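Local coordinates for protein xylulose kinase (Escherichia coli, PDB 2ITM) that catalyses the ATP-dependent phosphorylation of D-xylulose to D-xylulose 5-phosphate, working as a homodimer, at residues L16-E19 against Q20-V24; L132-V135 against Q136-P140; E470-R473 against R474-Q478. All coordinates share one frame; numbering follows the deposited sequence.

How the contacts relate
The contacts follow one another along the chain, and each is a local one. Contact 1 is the tip of the hairpin formed by strands 11-17 and 23-30, at one margin of the N-terminal sheet. Contact 2 is the end of helix 128-138, also in the N-terminal FGGY domain. Contact 3 lies in helix 459-479, near the C-terminus. The centres of contact 1 and contact 2 are about 45 Å apart. Contact 3 has its centre about 47 Å from that of contact 1 and about 41 Å from that of contact 2. None touches another, and contacts 1 and 3 lie on opposite sides of the chain's centre. Contact 2 comes fairly close to the substrate site, with Leu-132 about 10 Å from His-78 between side chains.

Contact 1. Residues L16-E19 against Q20-V24; sequences LLNE and QGEVV
Leu-16 and Val-24 are joined by a backbone hydrogen bond from Val-24 N to Leu-16 O (2.7 Å), and Leu-17 and Val-23 form the next, non-hydrogen-bonded antiparallel pair. Asn-18 N then bonds to Glu-22 O at 2.8 Å. Gly-21 N bonds to Asn-18 O at 2.9 Å, from above the carbonyl plane, and closes a type I turn. Leu-16 and Val-24 extend alongside each other in the same direction, with CD1 of Leu-16 against CG1 of Val-24 at 3.7 Å. From the other face of the hairpin, Leu-17 CD2 meets Val-23 CG2, also at 3.7 Å. Leu-17 itself packs on helix 424-436. Asn-18 has CG between its backbone N and carbonyl carbon (chi1 65°), which folds the amide under the turn. There Asn-18 CG lies 3.5 Å from Glu-22 N, while CB of Asn-18 rests on Val-24 CG2 at 3.6 Å. Replacing Asn-18 by an alanine keeps CB but would probably leave a gap under the turn and take away the polar group beside Glu-22 N. Gly-21 adopts a left-handed backbone (phi 85°), where a beta carbon would collide with the carbonyl oxygen of Gln-20. A type I turn whose last residue is a left-handed glycine, joined to a G1 beta bulge, makes a classic tight hairpin. Here it links two adjacent antiparallel strands of the N-terminal, actin-like FGGY domain.

Contact 2. Residues L132-V135 against Q136-P140; sequences LLWV and QRHEP
Trp-134 has CG anti to the backbone N (chi1 -174°), while His-138 has CG beside its own N (chi1 -67°). Together these torsions lay the two rings over each other, one helical turn apart. The imidazole forms an offset stack on the five-membered ring of the indole. Their centroids are 4.0 Å apart and the planes differ by only 10°. His-138 CB reaches the six-membered ring in a CH-pi contact, sitting over its face 3.7 Å from the centroid. The backbone bond from His-138 N to Trp-134 O (2.7 Å) holds the same pair of residues together. This is the C-terminal end of helix 128-138. Glu-139 leaves helical geometry there and is also the N-cap residue of helix 140-143. Its N bonds to Val-135 O at 2.6 Å. Its carboxylate comes to the edge of the indole, with OE1 3.4 Å from Trp-134 CZ3, and stands steeply to the ring. OE2 of Glu-139 makes a salt bridge with Arg-91. Arg-100 makes a cation-pi contact with Trp-134, and the ring of Trp-40 meets the indole nearly at a right angle. Arg-137 runs its CG past Leu-133 O at 3.3 Å, and its NE pairs with Glu-104 of helix 102-111.

Contact 3. Residues E470-R473 against R474-Q478; sequences ETFR and RLYQQ
Glu-470 accepts a backbone bond from Arg-474 N at its O (3.1 Å), one of the i to i+4 bonds of helix 459-479. The Arg-474 chain bends at chi2 and chi3 and brings its guanidinium back over the helix, with Glu-470 O and Thr-471 CA over one face. The Glu-470 carboxylate is near but not in contact: OE2 is 4.8 Å from Arg-474 NH1. Thr-471 O receives Leu-475 N at 3.0 Å, in a nearly straight bond. Thr-471 OG1 makes a hydrogen bond back to Pro-467 O. Phe-472 and Tyr-476 both carry CG anti to the backbone N (chi1 172° and -177°), and their side chains lie side by side. CZ of Phe-472 meets CD1 of Tyr-476 at 3.9 Å, and the ring planes are oblique, 34° apart. Tyr-476 CB lies over one face of the phenyl ring. Arg-473 O takes Gln-477 N at 3.1 Å, and a water weakly bridges this O to Gln-477 NE2. Arg-473 NH1 forms a salt bridge with Asp-375 of helix 358-381. Phe-472 packs on that helix and on strand 328-333, where Tyr-332 stacks on Tyr-476. Gln-478 touches Leu-482 of the second subunit.

Contact 1. Residues L16-E19 against Q20-V24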
loop_
_atom_site.group_PDB
_atom_site.type_symbol
_atom_site.label_atom_id
_atom_site.label_comp_id
_atom_site.label_asym_id
_atom_site.label_seq_id
_atom_site.Cartn_x
_atom_site.Cartn_y
_atom_site.Cartn_z
ATOM N N LEU A 16 14.220 9.982 42.446
ATOM C CA LEU A 16 14.868 9.895 43.737
ATOM C C LEU A 16 15.201 8.454 44.041
ATOM O O LEU A 16 14.282 7.657 44.206
ATOM C CB LEU A 16 13.937 10.450 44.784
ATOM C CG LEU A 16 14.467 11.113 46.044
ATOM C CD1 LEU A 16 13.727 10.644 47.245
ATOM C CD2 LEU A 16 15.942 11.017 46.238
ATOM N N LEU A 17 16.485 8.137 44.141
ATOM C CA LEU A 17 16.921 6.793 44.480
ATOM C C LEU A 17 17.271 6.722 45.944
ATOM O O LEU A 17 17.881 7.628 46.483
ATOM C CB LEU A 17 18.161 6.406 43.679
ATOM C CG LEU A 17 18.129 5.849 42.263
ATOM C CD1 LEU A 17 19.399 5.105 42.000
ATOM C CD2 LEU A 17 16.934 4.957 42.037
ATOM N N ASN A 18 16.912 5.615 46.576
ATOM C CA ASN A 18 17.355 5.326 47.928
ATOM C C ASN A 18 18.772 4.775 48.024
ATOM O O ASN A 18 19.434 4.565 47.027
ATOM C CB ASN A 18 16.360 4.405 48.635
ATOM C CG ASN A 18 16.263 3.035 47.994
ATOM O OD1 ASN A 18 15.257 2.367 48.111
ATOM N ND2 ASN A 18 17.310 2.619 47.325
ATOM N N GLU A 19 19.229 4.545 49.246
ATOM C CA GLU A 19 20.528 3.941 49.459
ATOM C C GLU A 19 20.676 2.637 48.695
ATOM O O GLU A 19 21.726 2.361 48.138
ATOM C CB GLU A 19 20.800 3.734 50.944
ATOM C CG GLU A 19 20.152 4.772 51.840
ATOM C CD GLU A 19 18.641 4.730 51.791
ATOM O OE1 GLU A 19 18.031 5.748 51.428
ATOM O OE2 GLU A 19 18.060 3.677 52.116
ATOM N N GLN A 20 19.612 1.856 48.649
ATOM C CA GLN A 20 19.655 0.552 48.025
ATOM C C GLN A 20 19.540 0.621 46.511
ATOM O O GLN A 20 19.557 -0.396 45.834
ATOM C CB GLN A 20 18.567 -0.343 48.602
ATOM C CG GLN A 20 17.946 0.183 49.881
ATOM C CD GLN A 20 18.970 0.462 50.951
ATOM O OE1 GLN A 20 19.990 -0.210 51.026
ATOM N NE2 GLN A 20 18.703 1.459 51.780
ATOM N N GLY A 21 19.418 1.830 45.983
ATOM C CA GLY A 21 19.374 2.022 44.551
ATOM C C GLY A 21 17.994 1.867 43.945
ATOM O O GLY A 21 17.859 1.632 42.738
ATOM N N GLU A 22 16.962 1.994 44.767
ATOM C CA GLU A 22 15.586 1.900 44.276
ATOM C C GLU A 22 14.985 3.276 44.039
ATOM O O GLU A 22 15.233 4.221 44.761
ATOM C CB GLU A 22 14.692 1.121 45.246
ATOM C CG GLU A 22 15.090 -0.321 45.495
ATOM C CD GLU A 22 14.596 -0.822 46.833
ATOM O OE1 GLU A 22 13.472 -0.464 47.228
ATOM O OE2 GLU A 22 15.333 -1.571 47.492
ATOM N N VAL A 23 14.081 3.329 43.092
ATOM C CA VAL A 23 13.360 4.530 42.826
ATOM C C VAL A 23 12.333 4.689 43.939
ATOM O O VAL A 23 11.532 3.853 44.170
ATOM C CB VAL A 23 12.687 4.440 41.491
ATOM C CG1 VAL A 23 11.940 5.674 41.169
ATOM C CG2 VAL A 23 13.674 4.077 40.466
ATOM N N VAL A 24 12.401 5.804 44.618
ATOM C CA VAL A 24 11.578 6.134 45.733
ATOM C C VAL A 24 10.524 7.151 45.350
ATOM O O VAL A 24 9.485 7.230 45.961
ATOM C CB VAL A 24 12.492 6.653 46.837
ATOM C CG1 VAL A 24 11.810 7.527 47.750
ATOM C CG2 VAL A 24 13.097 5.530 47.574
#

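Contact 2. Residues L132-V135 against Q136-P140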
loop_
_atom_site.group_PDB
_atom_site.type_symbol
_atom_site.label_atom_id
_atom_site.label_comp_id
_atom_site.label_asym_id
_atom_site.label_seq_id
_atom_site.Cartn_x
_atom_site.Cartn_y
_atom_site.Cartn_z
ATOM N N LEU A 132 27.014 24.463 13.781
ATOM C CA LEU A 132 27.777 25.675 13.979
ATOM C C LEU A 132 28.330 26.317 12.722
ATOM O O LEU A 132 28.389 27.533 12.631
ATOM C CB LEU A 132 28.842 25.493 15.041
ATOM C CG LEU A 132 28.168 25.904 16.356
ATOM C CD1 LEU A 132 27.910 24.732 17.225
ATOM C CD2 LEU A 132 28.824 27.047 17.063
ATOM N N LEU A 133 28.728 25.493 11.764
ATOM C CA LEU A 133 29.001 25.970 10.420
ATOM C C LEU A 133 27.806 26.677 9.802
ATOM O O LEU A 133 27.954 27.720 9.199
ATOM C CB LEU A 133 29.469 24.831 9.526
ATOM C CG LEU A 133 30.931 24.843 9.090
ATOM C CD1 LEU A 133 31.812 24.344 10.197
ATOM C CD2 LEU A 133 31.130 24.019 7.850
ATOM N N TRP A 134 26.620 26.107 9.960
ATOM C CA TRP A 134 25.403 26.735 9.467
ATOM C C TRP A 134 25.176 28.115 10.068
ATOM O O TRP A 134 24.919 29.070 9.354
ATOM C CB TRP A 134 24.182 25.851 9.711
ATOM C CG TRP A 134 22.914 26.360 9.109
ATOM C CD1 TRP A 134 22.375 25.980 7.934
ATOM C CD2 TRP A 134 22.030 27.340 9.652
ATOM N NE1 TRP A 134 21.203 26.657 7.698
ATOM C CE2 TRP A 134 20.971 27.499 8.748
ATOM C CE3 TRP A 134 22.021 28.101 10.817
ATOM C CZ2 TRP A 134 19.924 28.379 8.972
ATOM C CZ3 TRP A 134 20.984 28.964 11.036
ATOM C CH2 TRP A 134 19.952 29.102 10.119
ATOM N N VAL A 135 25.297 28.223 11.380
ATOM C CA VAL A 135 25.195 29.515 12.030
ATOM C C VAL A 135 26.246 30.502 11.523
ATOM O O VAL A 135 25.931 31.633 11.194
ATOM C CB VAL A 135 25.252 29.397 13.562
ATOM C CG1 VAL A 135 25.444 30.768 14.205
ATOM C CG2 VAL A 135 24.000 28.723 14.091
ATOM N N GLN A 136 27.487 30.058 11.430
ATOM C CA GLN A 136 28.514 30.887 10.837
ATOM C C GLN A 136 28.109 31.420 9.471
ATOM O O GLN A 136 28.345 32.573 9.159
ATOM C CB GLN A 136 29.846 30.159 10.744
ATOM C CG GLN A 136 30.957 31.084 10.296
ATOM C CD GLN A 136 32.272 30.387 10.107
ATOM O OE1 GLN A 136 33.317 31.011 10.201
ATOM N NE2 GLN A 136 32.221 29.085 9.821
ATOM N N ARG A 137 27.478 30.564 8.675
ATOM C CA ARG A 137 27.210 30.847 7.278
ATOM C C ARG A 137 25.934 31.640 7.117
ATOM O O ARG A 137 25.805 32.444 6.216
ATOM C CB ARG A 137 27.115 29.550 6.487
ATOM C CG ARG A 137 28.454 28.933 6.179
ATOM C CD ARG A 137 28.414 27.458 5.851
ATOM N NE ARG A 137 27.771 27.206 4.573
ATOM C CZ ARG A 137 28.348 27.403 3.399
ATOM N NH1 ARG A 137 29.589 27.860 3.325
ATOM N NH2 ARG A 137 27.675 27.145 2.294
ATOM N N HIS A 138 24.989 31.412 8.011
ATOM C CA HIS A 138 23.681 32.012 7.874
ATOM C C HIS A 138 23.382 33.088 8.914
ATOM O O HIS A 138 22.493 33.904 8.723
ATOM C CB HIS A 138 22.612 30.931 7.888
ATOM C CG HIS A 138 22.648 30.036 6.698
ATOM N ND1 HIS A 138 21.794 30.182 5.634
ATOM C CD2 HIS A 138 23.442 28.986 6.399
ATOM C CE1 HIS A 138 22.059 29.260 4.731
ATOM N NE2 HIS A 138 23.055 28.519 5.172
ATOM N N GLU A 139 24.125 33.079 10.010
ATOM C CA GLU A 139 23.926 34.045 11.076
ATOM C C GLU A 139 25.257 34.574 11.630
ATOM O O GLU A 139 25.557 34.412 12.798
ATOM C CB GLU A 139 23.093 33.441 12.206
ATOM C CG GLU A 139 21.668 33.093 11.814
ATOM C CD GLU A 139 20.941 32.268 12.848
ATOM O OE1 GLU A 139 19.823 31.821 12.575
ATOM O OE2 GLU A 139 21.480 32.070 13.942
ATOM N N PRO A 140 26.048 35.200 10.772
ATOM C CA PRO A 140 27.424 35.556 11.122
ATOM C C PRO A 140 27.477 36.482 12.328
ATOM O O PRO A 140 28.433 36.469 13.087
ATOM C CB PRO A 140 27.920 36.271 9.868
ATOM C CG PRO A 140 26.710 36.726 9.196
ATOM C CD PRO A 140 25.680 35.700 9.441
#

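Contact 3. Residues E470-R473 against R474-Q478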
loop_
_atom_site.group_PDB
_atom_site.type_symbol
_atom_site.label_atom_id
_atom_site.label_comp_id
_atom_site.label_asym_id
_atom_site.label_seq_id
_atom_site.Cartn_x
_atom_site.Cartn_y
_atom_site.Cartn_z
ATOM N N GLU A 470 17.044 -13.837 3.679
ATOM C CA GLU A 470 17.637 -13.612 2.373
ATOM C C GLU A 470 16.642 -12.984 1.423
ATOM O O GLU A 470 16.953 -12.059 0.715
ATOM C CB GLU A 470 18.094 -14.945 1.824
ATOM C CG GLU A 470 19.043 -14.895 0.656
ATOM C CD GLU A 470 19.451 -16.290 0.220
ATOM O OE1 GLU A 470 19.748 -17.123 1.097
ATOM O OE2 GLU A 470 19.449 -16.549 -0.989
ATOM N N THR A 471 15.435 -13.507 1.424
ATOM C CA THR A 471 14.403 -13.001 0.549
ATOM C C THR A 471 13.981 -11.584 0.936
ATOM O O THR A 471 13.910 -10.701 0.100
ATOM C CB THR A 471 13.209 -13.961 0.510
ATOM O OG1 THR A 471 13.548 -15.107 -0.267
ATOM C CG2 THR A 471 12.076 -13.355 -0.257
ATOM N N PHE A 472 13.720 -11.389 2.219
ATOM C CA PHE A 472 13.513 -10.064 2.797
ATOM C C PHE A 472 14.553 -9.018 2.391
ATOM O O PHE A 472 14.203 -7.979 1.937
ATOM C CB PHE A 472 13.394 -10.156 4.319
ATOM C CG PHE A 472 13.363 -8.827 5.012
ATOM C CD1 PHE A 472 12.181 -8.166 5.217
ATOM C CD2 PHE A 472 14.520 -8.246 5.465
ATOM C CE1 PHE A 472 12.162 -6.956 5.851
ATOM C CE2 PHE A 472 14.498 -7.036 6.095
ATOM C CZ PHE A 472 13.320 -6.393 6.289
ATOM N N ARG A 473 15.825 -9.331 2.587
ATOM C CA ARG A 473 16.904 -8.452 2.244
ATOM C C ARG A 473 16.909 -8.079 0.770
ATOM O O ARG A 473 17.175 -6.951 0.424
ATOM C CB ARG A 473 18.249 -9.047 2.617
ATOM C CG ARG A 473 18.583 -8.909 4.065
ATOM C CD ARG A 473 19.962 -9.345 4.452
ATOM N NE ARG A 473 20.259 -10.706 4.058
ATOM C CZ ARG A 473 20.233 -11.735 4.873
ATOM N NH1 ARG A 473 19.917 -11.583 6.139
ATOM N NH2 ARG A 473 20.526 -12.931 4.414
ATOM N N ARG A 474 16.640 -9.055 -0.085
ATOM C CA ARG A 474 16.525 -8.850 -1.521
ATOM C C ARG A 474 15.421 -7.860 -1.846
ATOM O O ARG A 474 15.639 -6.880 -2.528
ATOM C CB ARG A 474 16.229 -10.184 -2.209
ATOM C CG ARG A 474 16.642 -10.282 -3.661
ATOM C CD ARG A 474 15.673 -11.052 -4.561
ATOM N NE ARG A 474 15.173 -12.287 -3.966
ATOM C CZ ARG A 474 15.934 -13.210 -3.403
ATOM N NH1 ARG A 474 17.249 -13.052 -3.351
ATOM N NH2 ARG A 474 15.390 -14.282 -2.899
ATOM N N LEU A 475 14.232 -8.132 -1.337
ATOM C CA LEU A 475 13.096 -7.266 -1.543
ATOM C C LEU A 475 13.302 -5.875 -0.957
ATOM O O LEU A 475 13.005 -4.890 -1.601
ATOM C CB LEU A 475 11.829 -7.900 -0.978
ATOM C CG LEU A 475 11.176 -9.100 -1.662
ATOM C CD1 LEU A 475 9.917 -9.503 -0.950
ATOM C CD2 LEU A 475 10.888 -8.831 -3.115
ATOM N N TYR A 476 13.803 -5.806 0.270
ATOM C CA TYR A 476 14.031 -4.533 0.947
ATOM C C TYR A 476 14.938 -3.633 0.108
ATOM O O TYR A 476 14.604 -2.506 -0.202
ATOM C CB TYR A 476 14.634 -4.787 2.330
ATOM C CG TYR A 476 14.860 -3.572 3.203
ATOM C CD1 TYR A 476 13.928 -3.185 4.149
ATOM C CD2 TYR A 476 16.024 -2.839 3.112
ATOM C CE1 TYR A 476 14.139 -2.093 4.948
ATOM C CE2 TYR A 476 16.235 -1.754 3.906
ATOM C CZ TYR A 476 15.292 -1.380 4.822
ATOM O OH TYR A 476 15.509 -0.296 5.615
ATOM N N GLN A 477 16.082 -4.165 -0.281
ATOM C CA GLN A 477 16.943 -3.473 -1.208
ATOM C C GLN A 477 16.255 -2.985 -2.483
ATOM O O GLN A 477 16.420 -1.847 -2.874
ATOM C CB GLN A 477 18.172 -4.303 -1.511
ATOM C CG GLN A 477 19.205 -4.276 -0.401
ATOM C CD GLN A 477 19.611 -2.868 -0.011
ATOM O OE1 GLN A 477 20.072 -2.102 -0.851
ATOM N NE2 GLN A 477 19.439 -2.526 1.265
ATOM N N GLN A 478 15.465 -3.844 -3.105
ATOM C CA GLN A 478 14.791 -3.506 -4.346
ATOM C C GLN A 478 13.916 -2.255 -4.274
ATOM O O GLN A 478 13.907 -1.462 -5.195
ATOM C CB GLN A 478 13.977 -4.690 -4.855
ATOM C CG GLN A 478 14.737 -5.635 -5.754
ATOM C CD GLN A 478 13.821 -6.576 -6.494
ATOM O OE1 GLN A 478 13.277 -7.493 -5.911
ATOM N NE2 GLN A 478 13.638 -6.336 -7.772
HETATM O O HOH W 1 18.547 -5.301 2.932
#